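PDB 5G5G: putative xanthine dehydrogenase YAGS fad-binding subunit from Escherichia coli, which probably oxidises aldehydes to carboxylic acids as the molybdenum-bearing chain of a periplasmic aldehyde oxidase, holding a pterin cytosine dinucleotide. Local coordinates for residues Gly241-Arg249 and Pro344-Pro352; Asn210-Thr218 and Gly496-Gly507. All blocks are in the same frame, centred on the assembly; numbering follows the deposited sequence.

Contact 1 (Gly241-Arg249 and Pro344-Pro352); sequences GFGGKLFLR and PEGNAMRAP. With MCN (pterin cytosine dinucleotide), chain Y; MOS (dioxothiomolybdenum(VI) ion), chain Z.
Phe242 and Arg350 reach the pterin by different turns: the phenyl CG lies anti to the carbonyl carbon (chi1 -47°), laying the ring against the pterin, whereas Arg350 CG lies anti to the backbone N (chi1 -163°) and the chain runs extended to NE beside the cofactor. MCN O4' sits 3.5 Å above the plane of the Phe242 ring, over its centre, and MCN N8' lies over one face of the Arg350 guanidinium, toward its rim. The backbones join where Arg350 N donates to Phe242 O over 2.9 Å from above the carbonyl plane. The amides of Gly241 and Phe242 both donate to MCN O4', a two-bond grip on the pterin carbonyl. Nearer the molybdenum, Ala348 CB packs 3.6 Å from Leu246 CD1 and equally close to the sulfur of MOS. A CB on Gly243 would strike Ala348 O; one water bridges Gly243 O and Ala348 O. Farther along, Asn347 OD1 approaches Phe247 CE2 at 3.3 Å, while Asn347 ND2 donates to Glu345 OE2. A water bridges that oxygen to Arg249 NH1, and another links Glu345 OE1 to Arg249 NH2, weakly on the arginine side. Arg350 NE is held by Gly691 O. The two loops thus line the molybdenum-pterin pocket: amides and flat groups fix the pterin, small apolar groups border the metal's sulfur and oxo ligands, and Arg249 and Glu345, too far apart for a salt bridge, are joined through water.

Contact 2 (Asn210-Thr218 and Gly496-Gly507); sequences NQMIDWCRT and GDSSFPVSAGSG. With MCN (pterin cytosine dinucleotide), chain Y.
Two loops of the molybdenum pocket meet here, one leading into helix 213-224 through the N-cap residue Met212, the other carrying Ser506 and Gly507 to the cofactor. Gln211 and Ser506 are joined by a pair of bonds: Ser506 N donates to Gln211 O at 3.1 Å, nearly straight at 171°, and Gln211 NE2 returns a bond to Ser506 O at 3.0 Å. The same NE2 also donates to MOS O1, and Gln211 OE1 accepts from Gly243 N and Lys245 N. Replacing Gln211 with alanine is likely to leave Ser506 O and the MOS oxygen short of a donor, and the amides of Gly243 and Lys245 without their shared acceptor. Met212, bent at chi2 (-76°), brings SD to 3.7 Å from Gly505 CA and CE to 3.5 Å from Gly507 CA; a CB on either glycine would clash with it. Farther out, Ile213 CG2 rests 3.7 Å from Ser498 CB, which also meets Arg217 CD, and the side chains of Asp214 and Val502 cross at about a right angle. Ser498 OG is bonded to Ile233 N, and Asp497 forms a salt bridge with Arg232, so the 496-507 loop is tied to strand 231-234 as well as to the start of helix 213-224, before the chain enters helix 511-534.

Overall arrangement
Both contacts are largely buried and border the same cofactor, yet they gather different parts of the chain. Contact 1 joins two loops within the first molybdopterin cofactor-binding domain and lies about 8 Å, centre to centre, from the middle of the chain; contact 2, whose centre is about 16 Å from the chain centre, joins the first such domain to the second and reaches the surface at Val502. In sequence contact 1 is nested inside the loop that contact 2 closes. Gln211 links them directly, its backbone N meeting Lys245 O at 2.9 Å. Contact 1 meets the pterin with backbone amides and flat groups, with waters bridging its protein groups, whereas contact 2 combines paired amide bonds with aliphatic packing against a helix start.

Contact 1 (Gly241-Arg249 and Pro344-Pro352)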
loop_
_atom_site.group_PDB
_atom_site.type_symbol
_atom_site.label_atom_id
_atom_site.label_comp_id
_atom_site.label_asym_id
_atom_site.label_seq_id
_atom_site.Cartn_x
_atom_site.Cartn_y
_atom_site.Cartn_z
ATOM N N GLY C 241 -5.678 -1.528 8.050
ATOM C CA GLY C 241 -5.702 -0.225 8.716
ATOM C C GLY C 241 -4.309 0.300 9.085
ATOM O O GLY C 241 -3.962 1.443 8.768
ATOM N N PHE C 242 -3.553 -0.549 9.745
ATOM C CA PHE C 242 -2.160 -0.254 10.120
ATOM C C PHE C 242 -2.022 1.002 10.984
ATOM O O PHE C 242 -0.974 1.687 10.965
ATOM C CB PHE C 242 -1.246 -0.194 8.887
ATOM C CG PHE C 242 -1.449 -1.322 7.960
ATOM C CD1 PHE C 242 -0.978 -2.597 8.270
ATOM C CD2 PHE C 242 -2.243 -1.169 6.801
ATOM C CE1 PHE C 242 -1.231 -3.673 7.427
ATOM C CE2 PHE C 242 -2.485 -2.233 5.965
ATOM C CZ PHE C 242 -2.014 -3.497 6.290
ATOM N N GLY C 243 -3.051 1.310 11.778
ATOM C CA GLY C 243 -3.101 2.531 12.583
ATOM C C GLY C 243 -3.995 3.621 12.023
ATOM O O GLY C 243 -4.515 4.439 12.769
ATOM N N GLY C 244 -4.141 3.594 10.716
ATOM C CA GLY C 244 -4.906 4.582 9.986
ATOM C C GLY C 244 -6.395 4.548 10.187
ATOM O O GLY C 244 -7.137 5.462 9.749
ATOM N N LYS C 245 -6.877 3.477 10.786
ATOM C CA LYS C 245 -8.284 3.320 11.080
ATOM C C LYS C 245 -8.539 3.107 12.551
ATOM O O LYS C 245 -9.588 2.647 12.931
ATOM C CB LYS C 245 -8.870 2.173 10.233
ATOM C CG LYS C 245 -8.917 2.531 8.745
ATOM C CD LYS C 245 -9.378 1.362 7.919
ATOM C CE LYS C 245 -9.203 1.611 6.416
ATOM N NZ LYS C 245 -9.599 0.446 5.560
ATOM N N LEU C 246 -7.619 3.541 13.407
ATOM C CA LEU C 246 -7.875 3.590 14.827
ATOM C C LEU C 246 -8.923 4.562 15.241
ATOM O O LEU C 246 -9.521 4.380 16.288
ATOM C CB LEU C 246 -6.613 4.011 15.616
ATOM C CG LEU C 246 -5.512 2.977 15.711
ATOM C CD1 LEU C 246 -4.229 3.649 16.121
ATOM C CD2 LEU C 246 -5.912 1.878 16.666
ATOM N N PHE C 247 -9.092 5.657 14.472
ATOM C CA PHE C 247 -9.900 6.758 14.889
ATOM C C PHE C 247 -11.016 7.054 13.888
ATOM O O PHE C 247 -10.929 6.751 12.690
ATOM C CB PHE C 247 -9.003 7.995 15.009
ATOM C CG PHE C 247 -7.692 7.714 15.680
ATOM C CD1 PHE C 247 -7.672 7.258 16.969
ATOM C CD2 PHE C 247 -6.480 7.875 14.981
ATOM C CE1 PHE C 247 -6.461 6.979 17.607
ATOM C CE2 PHE C 247 -5.280 7.587 15.619
ATOM C CZ PHE C 247 -5.273 7.137 16.919
ATOM N N LEU C 248 -12.017 7.744 14.358
ATOM C CA LEU C 248 -13.028 8.357 13.465
ATOM C C LEU C 248 -12.398 9.240 12.380
ATOM O O LEU C 248 -11.593 10.154 12.700
ATOM C CB LEU C 248 -13.960 9.208 14.313
ATOM C CG LEU C 248 -15.278 9.609 13.647
ATOM C CD1 LEU C 248 -16.149 8.363 13.582
ATOM C CD2 LEU C 248 -15.901 10.692 14.490
ATOM N N ARG C 249 -12.793 9.011 11.108
ATOM C CA ARG C 249 -12.340 9.838 9.996
ATOM C C ARG C 249 -13.565 10.496 9.275
ATOM O O ARG C 249 -14.718 10.259 9.641
ATOM C CB ARG C 249 -11.536 8.984 9.034
ATOM C CG ARG C 249 -10.320 8.309 9.666
ATOM C CD ARG C 249 -8.970 8.907 9.206
ATOM N NE ARG C 249 -8.853 10.283 9.609
ATOM C CZ ARG C 249 -8.425 10.717 10.795
ATOM N NH1 ARG C 249 -8.044 9.865 11.741
ATOM N NH2 ARG C 249 -8.393 12.012 11.044
ATOM N N PRO C 344 -0.907 17.819 7.115
ATOM C CA PRO C 344 -1.982 17.006 7.669
ATOM C C PRO C 344 -1.603 16.372 9.031
ATOM O O PRO C 344 -0.394 16.375 9.404
ATOM C CB PRO C 344 -2.204 15.962 6.578
ATOM C CG PRO C 344 -1.921 16.749 5.303
ATOM C CD PRO C 344 -0.656 17.489 5.693
ATOM N N GLU C 345 -2.608 15.903 9.745
ATOM C CA GLU C 345 -2.424 15.356 11.095
ATOM C C GLU C 345 -1.470 14.160 11.081
ATOM O O GLU C 345 -1.727 13.159 10.423
ATOM C CB GLU C 345 -3.753 14.866 11.687
ATOM C CG GLU C 345 -3.704 14.428 13.146
ATOM C CD GLU C 345 -5.053 13.950 13.625
ATOM O OE1 GLU C 345 -6.009 14.770 13.654
ATOM O OE2 GLU C 345 -5.151 12.772 14.007
ATOM N N GLY C 346 -0.427 14.243 11.892
ATOM C CA GLY C 346 0.428 13.129 12.183
ATOM C C GLY C 346 -0.228 12.248 13.229
ATOM O O GLY C 346 -0.841 12.732 14.193
ATOM N N ASN C 347 -0.100 10.945 13.057
ATOM C CA ASN C 347 -0.672 10.044 14.046
ATOM C C ASN C 347 -0.115 8.637 13.840
ATOM O O ASN C 347 0.788 8.414 13.023
ATOM C CB ASN C 347 -2.225 10.077 14.008
ATOM C CG ASN C 347 -2.852 10.004 15.400
ATOM O OD1 ASN C 347 -2.449 9.170 16.251
ATOM N ND2 ASN C 347 -3.863 10.799 15.614
ATOM N N ALA C 348 -0.725 7.689 14.556
ATOM C CA ALA C 348 -0.255 6.311 14.575
ATOM C C ALA C 348 -0.162 5.643 13.224
ATOM O O ALA C 348 -1.107 5.652 12.408
ATOM C CB ALA C 348 -1.138 5.457 15.454
ATOM N N MET C 349 0.964 4.997 13.034
ATOM C CA MET C 349 1.150 4.012 12.009
ATOM C C MET C 349 1.977 2.886 12.634
ATOM O O MET C 349 2.804 3.156 13.521
ATOM C CB MET C 349 1.835 4.595 10.798
ATOM C CG MET C 349 2.075 3.606 9.677
ATOM S SD MET C 349 2.588 4.470 8.145
ATOM C CE MET C 349 3.266 3.178 7.123
ATOM N N ARG C 350 1.684 1.680 12.180
ATOM C CA ARG C 350 2.256 0.398 12.712
ATOM C C ARG C 350 3.559 0.610 13.483
ATOM O O ARG C 350 4.563 1.010 12.900
ATOM C CB ARG C 350 2.443 -0.570 11.568
ATOM C CG ARG C 350 2.629 -2.031 12.032
ATOM C CD ARG C 350 2.645 -2.899 10.801
ATOM N NE ARG C 350 2.541 -4.311 11.130
ATOM C CZ ARG C 350 2.207 -5.293 10.281
ATOM N NH1 ARG C 350 2.007 -5.039 9.010
ATOM N NH2 ARG C 350 2.130 -6.550 10.705
ATOM N N ALA C 351 3.509 0.338 14.779
ATOM C CA ALA C 351 4.632 0.559 15.739
ATOM C C ALA C 351 5.022 2.040 15.798
ATOM O O ALA C 351 6.182 2.424 15.580
ATOM C CB ALA C 351 5.837 -0.328 15.423
ATOM N N PRO C 352 4.079 2.887 16.205
ATOM C CA PRO C 352 4.398 4.295 16.358
ATOM C C PRO C 352 5.537 4.453 17.356
ATOM O O PRO C 352 5.549 3.773 18.407
ATOM C CB PRO C 352 3.119 4.920 16.936
ATOM C CG PRO C 352 2.233 3.787 17.255
ATOM C CD PRO C 352 2.687 2.577 16.563
HETATM N N1 MCN Y . -0.880 -13.575 17.143
HETATM C C2 MCN Y . -0.770 -14.999 17.479
HETATM N N3 MCN Y . -0.132 -14.989 18.867
HETATM C C4 MCN Y . 0.376 -14.032 19.626
HETATM C C5 MCN Y . 0.030 -12.661 19.114
HETATM C C6 MCN Y . -0.485 -12.518 17.929
HETATM O O2 MCN Y . -1.093 -15.906 16.912
HETATM N N4 MCN Y . 1.009 -14.131 20.740
HETATM C "C1'" MCN Y . -1.291 -13.391 15.760
HETATM C C2D MCN Y . -2.834 -13.643 15.572
HETATM O "O2'" MCN Y . -3.093 -14.048 14.230
HETATM C "C3'" MCN Y . -3.300 -12.302 15.833
HETATM C C4D MCN Y . -2.332 -11.213 15.184
HETATM O O4D MCN Y . -1.077 -12.029 15.369
HETATM O "O3'" MCN Y . -4.649 -11.926 15.375
HETATM C "C5'" MCN Y . -2.075 -9.934 15.729
HETATM O "O5'" MCN Y . -2.263 -9.864 17.123
HETATM P PA MCN Y . -1.645 -8.667 17.891
HETATM O O1A MCN Y . -2.277 -8.668 19.282
HETATM O O2A MCN Y . -0.167 -8.650 17.719
HETATM O O3A MCN Y . -2.227 -7.318 17.066
HETATM P PB MCN Y . -3.655 -6.686 17.314
HETATM O O1B MCN Y . -3.593 -5.695 18.394
HETATM O O2B MCN Y . -4.681 -7.771 17.369
HETATM O O3B MCN Y . -3.844 -6.024 15.900
HETATM C C10 MCN Y . -3.273 -4.670 15.649
HETATM C "C9'" MCN Y . -2.003 -4.687 14.874
HETATM C "C8'" MCN Y . -1.467 -3.154 14.832
HETATM S "S8'" MCN Y . -1.490 -2.200 16.209
HETATM C "C7'" MCN Y . -1.234 -2.708 13.697
HETATM S "S7'" MCN Y . -0.829 -0.988 13.426
HETATM C "C6'" MCN Y . -1.021 -3.616 12.447
HETATM C C7 MCN Y . -1.020 -5.116 13.012
HETATM O "O9'" MCN Y . -2.137 -5.397 13.754
HETATM N "N5'" MCN Y . -2.342 -3.417 11.651
HETATM C C4A MCN Y . -2.684 -4.412 10.585
HETATM N "N8'" MCN Y . -1.080 -6.012 11.837
HETATM C C4B MCN Y . -1.973 -5.784 10.851
HETATM N "N1'" MCN Y . -2.109 -6.740 9.845
HETATM C "C2'" MCN Y . -3.159 -6.716 8.921
HETATM N "N2'" MCN Y . -3.280 -7.556 8.009
HETATM N "N3'" MCN Y . -3.729 -5.485 8.746
HETATM C "C4'" MCN Y . -3.751 -4.374 9.572
HETATM O "O4'" MCN Y . -4.295 -3.255 9.526
HETATM MO MO MOS Z . -1.412 0.000 15.429
HETATM S S MOS Z . -0.346 2.001 14.946
HETATM O O1 MOS Z . -3.063 0.571 15.051
HETATM O O2 MOS Z . -1.102 0.722 17.371
HETATM O O HOH W 1 -3.472 7.116 12.540
HETATM O O HOH W 2 -7.414 11.330 14.171
HETATM O O HOH W 3 -8.541 14.227 13.065
#

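Contact 2 (Asn210-Thr218 and Gly496-Gly507)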
loop_
_atom_site.group_PDB
_atom_site.type_symbol
_atom_site.label_atom_id
_atom_site.label_comp_id
_atom_site.label_asym_id
_atom_site.label_seq_id
_atom_site.Cartn_x
_atom_site.Cartn_y
_atom_site.Cartn_z
ATOM N N ASN C 210 -13.164 0.341 10.668
ATOM C CA ASN C 210 -12.611 0.936 11.868
ATOM C C ASN C 210 -12.028 -0.175 12.749
ATOM O O ASN C 210 -12.673 -1.189 12.940
ATOM C CB ASN C 210 -13.679 1.757 12.594
ATOM C CG ASN C 210 -13.088 2.682 13.644
ATOM O OD1 ASN C 210 -12.509 2.222 14.614
ATOM N ND2 ASN C 210 -13.171 3.989 13.428
ATOM N N GLN C 211 -10.846 0.073 13.316
ATOM C CA GLN C 211 -10.130 -0.878 14.151
ATOM C C GLN C 211 -10.691 -0.938 15.592
ATOM O O GLN C 211 -10.409 -1.921 16.313
ATOM C CB GLN C 211 -8.652 -0.476 14.239
ATOM C CG GLN C 211 -7.889 -0.483 12.909
ATOM C CD GLN C 211 -6.467 0.030 12.952
ATOM O OE1 GLN C 211 -6.012 0.773 12.076
ATOM N NE2 GLN C 211 -5.747 -0.359 14.004
ATOM N N MET C 212 -11.390 0.107 16.019
ATOM C CA MET C 212 -11.724 0.343 17.445
ATOM C C MET C 212 -13.183 0.712 17.576
ATOM O O MET C 212 -13.545 1.876 17.451
ATOM C CB MET C 212 -10.855 1.467 17.998
ATOM C CG MET C 212 -9.362 1.199 18.022
ATOM S SD MET C 212 -9.054 0.064 19.406
ATOM C CE MET C 212 -7.318 -0.079 19.445
ATOM N N ILE C 213 -14.036 -0.296 17.735
ATOM C CA ILE C 213 -15.487 -0.160 17.586
ATOM C C ILE C 213 -15.991 0.761 18.671
ATOM O O ILE C 213 -16.788 1.670 18.399
ATOM C CB ILE C 213 -16.219 -1.516 17.682
ATOM C CG1 ILE C 213 -15.878 -2.434 16.485
ATOM C CG2 ILE C 213 -17.744 -1.360 17.811
ATOM C CD1 ILE C 213 -16.459 -1.937 15.148
ATOM N N ASP C 214 -15.529 0.534 19.906
ATOM C CA ASP C 214 -16.094 1.343 21.011
ATOM C C ASP C 214 -15.648 2.808 20.924
ATOM O O ASP C 214 -16.453 3.709 21.183
ATOM C CB ASP C 214 -15.745 0.753 22.372
ATOM C CG ASP C 214 -16.526 1.402 23.495
ATOM O OD1 ASP C 214 -17.774 1.374 23.508
ATOM O OD2 ASP C 214 -15.847 1.879 24.415
ATOM N N TRP C 215 -14.392 3.063 20.553
ATOM C CA TRP C 215 -13.900 4.441 20.413
ATOM C C TRP C 215 -14.687 5.115 19.305
ATOM O O TRP C 215 -15.046 6.285 19.424
ATOM C CB TRP C 215 -12.445 4.487 19.987
ATOM C CG TRP C 215 -11.459 4.073 21.056
ATOM C CD1 TRP C 215 -11.717 3.717 22.352
ATOM C CD2 TRP C 215 -10.053 4.037 20.883
ATOM N NE1 TRP C 215 -10.506 3.393 22.991
ATOM C CE2 TRP C 215 -9.476 3.634 22.112
ATOM C CE3 TRP C 215 -9.216 4.296 19.795
ATOM C CZ2 TRP C 215 -8.087 3.527 22.283
ATOM C CZ3 TRP C 215 -7.838 4.192 19.970
ATOM C CH2 TRP C 215 -7.294 3.767 21.191
ATOM N N CYS C 216 -14.908 4.385 18.214
ATOM C CA CYS C 216 -15.720 4.945 17.076
ATOM C C CYS C 216 -17.078 5.390 17.556
ATOM O O CYS C 216 -17.538 6.511 17.275
ATOM C CB CYS C 216 -15.856 3.897 15.972
ATOM S SG CYS C 216 -16.744 4.450 14.483
ATOM N N ARG C 217 -17.757 4.514 18.274
ATOM C CA ARG C 217 -19.086 4.819 18.752
ATOM C C ARG C 217 -19.119 6.084 19.642
ATOM O O ARG C 217 -19.944 7.010 19.463
ATOM C CB ARG C 217 -19.620 3.632 19.519
ATOM C CG ARG C 217 -21.094 3.691 19.818
ATOM C CD ARG C 217 -21.412 2.565 20.750
ATOM N NE ARG C 217 -22.723 2.665 21.312
ATOM C CZ ARG C 217 -23.114 2.051 22.419
ATOM N NH1 ARG C 217 -22.261 1.308 23.119
ATOM N NH2 ARG C 217 -24.361 2.215 22.839
ATOM N N THR C 218 -18.191 6.135 20.594
ATOM C CA THR C 218 -18.140 7.255 21.517
ATOM C C THR C 218 -17.804 8.560 20.798
ATOM O O THR C 218 -18.430 9.587 21.056
ATOM C CB THR C 218 -17.122 7.005 22.619
ATOM O OG1 THR C 218 -17.572 5.882 23.364
ATOM C CG2 THR C 218 -17.000 8.202 23.526
ATOM N N GLY C 496 -16.876 -7.192 15.734
ATOM C CA GLY C 496 -16.916 -5.863 15.163
ATOM C C GLY C 496 -18.285 -5.211 15.150
ATOM O O GLY C 496 -18.661 -4.616 14.158
ATOM N N ASP C 497 -19.050 -5.345 16.190
ATOM C CA ASP C 497 -20.382 -4.779 16.269
ATOM C C ASP C 497 -20.536 -4.264 17.697
ATOM O O ASP C 497 -20.272 -4.991 18.695
ATOM C CB ASP C 497 -21.388 -5.869 15.923
ATOM C CG ASP C 497 -22.824 -5.350 15.738
ATOM O OD1 ASP C 497 -23.320 -4.508 16.553
ATOM O OD2 ASP C 497 -23.509 -5.930 14.849
ATOM N N SER C 498 -20.928 -2.986 17.827
ATOM C CA SER C 498 -21.106 -2.384 19.162
ATOM C C SER C 498 -22.277 -2.967 19.942
ATOM O O SER C 498 -22.427 -2.677 21.155
ATOM C CB SER C 498 -21.192 -0.858 19.102
ATOM O OG SER C 498 -22.357 -0.451 18.396
ATOM N N SER C 499 -23.097 -3.804 19.323
ATOM C CA SER C 499 -24.071 -4.546 20.114
ATOM C C SER C 499 -23.421 -5.694 20.942
ATOM O O SER C 499 -24.045 -6.221 21.842
ATOM C CB SER C 499 -25.279 -4.967 19.274
ATOM O OG SER C 499 -24.992 -6.045 18.431
ATOM N N PHE C 500 -22.137 -5.972 20.734
ATOM C CA PHE C 500 -21.443 -7.027 21.477
ATOM C C PHE C 500 -20.612 -6.423 22.592
ATOM O O PHE C 500 -20.367 -5.229 22.616
ATOM C CB PHE C 500 -20.491 -7.759 20.535
ATOM C CG PHE C 500 -21.154 -8.421 19.354
ATOM C CD1 PHE C 500 -22.506 -8.855 19.393
ATOM C CD2 PHE C 500 -20.402 -8.659 18.219
ATOM C CE1 PHE C 500 -23.085 -9.470 18.303
ATOM C CE2 PHE C 500 -20.986 -9.260 17.137
ATOM C CZ PHE C 500 -22.308 -9.667 17.168
ATOM N N PRO C 501 -20.081 -7.255 23.489
ATOM C CA PRO C 501 -19.317 -6.669 24.582
ATOM C C PRO C 501 -18.069 -5.935 24.166
ATOM O O PRO C 501 -17.474 -6.245 23.117
ATOM C CB PRO C 501 -18.937 -7.905 25.434
ATOM C CG PRO C 501 -20.101 -8.807 25.260
ATOM C CD PRO C 501 -20.480 -8.639 23.794
ATOM N N VAL C 502 -17.686 -4.956 24.968
ATOM C CA VAL C 502 -16.528 -4.118 24.673
ATOM C C VAL C 502 -15.191 -4.858 24.855
ATOM O O VAL C 502 -14.826 -5.303 25.979
ATOM C CB VAL C 502 -16.537 -2.841 25.536
ATOM C CG1 VAL C 502 -15.305 -1.978 25.274
ATOM C CG2 VAL C 502 -17.815 -2.028 25.251
ATOM N N SER C 503 -14.477 -5.018 23.751
ATOM C CA SER C 503 -13.079 -5.458 23.762
ATOM C C SER C 503 -12.100 -4.292 23.791
ATOM O O SER C 503 -12.495 -3.130 23.668
ATOM C CB SER C 503 -12.817 -6.285 22.494
ATOM O OG SER C 503 -12.623 -5.439 21.390
ATOM N N ALA C 504 -10.818 -4.613 23.850
ATOM C CA ALA C 504 -9.786 -3.575 23.733
ATOM C C ALA C 504 -9.531 -3.112 22.294
ATOM O O ALA C 504 -8.798 -2.150 22.099
ATOM C CB ALA C 504 -8.479 -4.015 24.361
ATOM N N GLY C 505 -10.154 -3.764 21.317
ATOM C CA GLY C 505 -9.927 -3.464 19.912
ATOM C C GLY C 505 -8.575 -3.853 19.356
ATOM O O GLY C 505 -7.754 -4.479 20.039
ATOM N N SER C 506 -8.359 -3.481 18.101
ATOM C CA SER C 506 -7.102 -3.768 17.407
ATOM C C SER C 506 -6.179 -2.561 17.408
ATOM O O SER C 506 -6.321 -1.668 16.609
ATOM C CB SER C 506 -7.366 -4.188 16.006
ATOM O OG SER C 506 -8.084 -5.394 15.911
ATOM N N GLY C 507 -5.181 -2.580 18.269
ATOM C CA GLY C 507 -4.293 -1.483 18.409
ATOM C C GLY C 507 -3.238 -1.851 19.442
ATOM O O GLY C 507 -3.465 -2.752 20.258
HETATM N N1 MCN Y . -0.880 -13.575 17.143
HETATM C C2 MCN Y . -0.770 -14.999 17.479
HETATM N N3 MCN Y . -0.132 -14.989 18.867
HETATM C C4 MCN Y . 0.376 -14.032 19.626
HETATM C C5 MCN Y . 0.030 -12.661 19.114
HETATM C C6 MCN Y . -0.485 -12.518 17.929
HETATM O O2 MCN Y . -1.093 -15.906 16.912
HETATM N N4 MCN Y . 1.009 -14.131 20.740
HETATM C "C1'" MCN Y . -1.291 -13.391 15.760
HETATM C C2D MCN Y . -2.834 -13.643 15.572
HETATM O "O2'" MCN Y . -3.093 -14.048 14.230
HETATM C "C3'" MCN Y . -3.300 -12.302 15.833
HETATM C C4D MCN Y . -2.332 -11.213 15.184
HETATM O O4D MCN Y . -1.077 -12.029 15.369
HETATM O "O3'" MCN Y . -4.649 -11.926 15.375
HETATM C "C5'" MCN Y . -2.075 -9.934 15.729
HETATM O "O5'" MCN Y . -2.263 -9.864 17.123
HETATM P PA MCN Y . -1.645 -8.667 17.891
HETATM O O1A MCN Y . -2.277 -8.668 19.282
HETATM O O2A MCN Y . -0.167 -8.650 17.719
HETATM O O3A MCN Y . -2.227 -7.318 17.066
HETATM P PB MCN Y . -3.655 -6.686 17.314
HETATM O O1B MCN Y . -3.593 -5.695 18.394
HETATM O O2B MCN Y . -4.681 -7.771 17.369
HETATM O O3B MCN Y . -3.844 -6.024 15.900
HETATM C C10 MCN Y . -3.273 -4.670 15.649
HETATM C "C9'" MCN Y . -2.003 -4.687 14.874
HETATM C "C8'" MCN Y . -1.467 -3.154 14.832
HETATM S "S8'" MCN Y . -1.490 -2.200 16.209
HETATM C "C7'" MCN Y . -1.234 -2.708 13.697
HETATM S "S7'" MCN Y . -0.829 -0.988 13.426
HETATM C "C6'" MCN Y . -1.021 -3.616 12.447
HETATM C C7 MCN Y . -1.020 -5.116 13.012
HETATM O "O9'" MCN Y . -2.137 -5.397 13.754
HETATM N "N5'" MCN Y . -2.342 -3.417 11.651
HETATM C C4A MCN Y . -2.684 -4.412 10.585
HETATM N "N8'" MCN Y . -1.080 -6.012 11.837
HETATM C C4B MCN Y . -1.973 -5.784 10.851
HETATM N "N1'" MCN Y . -2.109 -6.740 9.845
HETATM C "C2'" MCN Y . -3.159 -6.716 8.921
HETATM N "N2'" MCN Y . -3.280 -7.556 8.009
HETATM N "N3'" MCN Y . -3.729 -5.485 8.746
HETATM C "C4'" MCN Y . -3.751 -4.374 9.572
HETATM O "O4'" MCN Y . -4.295 -3.255 9.526
HETATM O O HOH W 4 -13.803 -1.869 21.196
#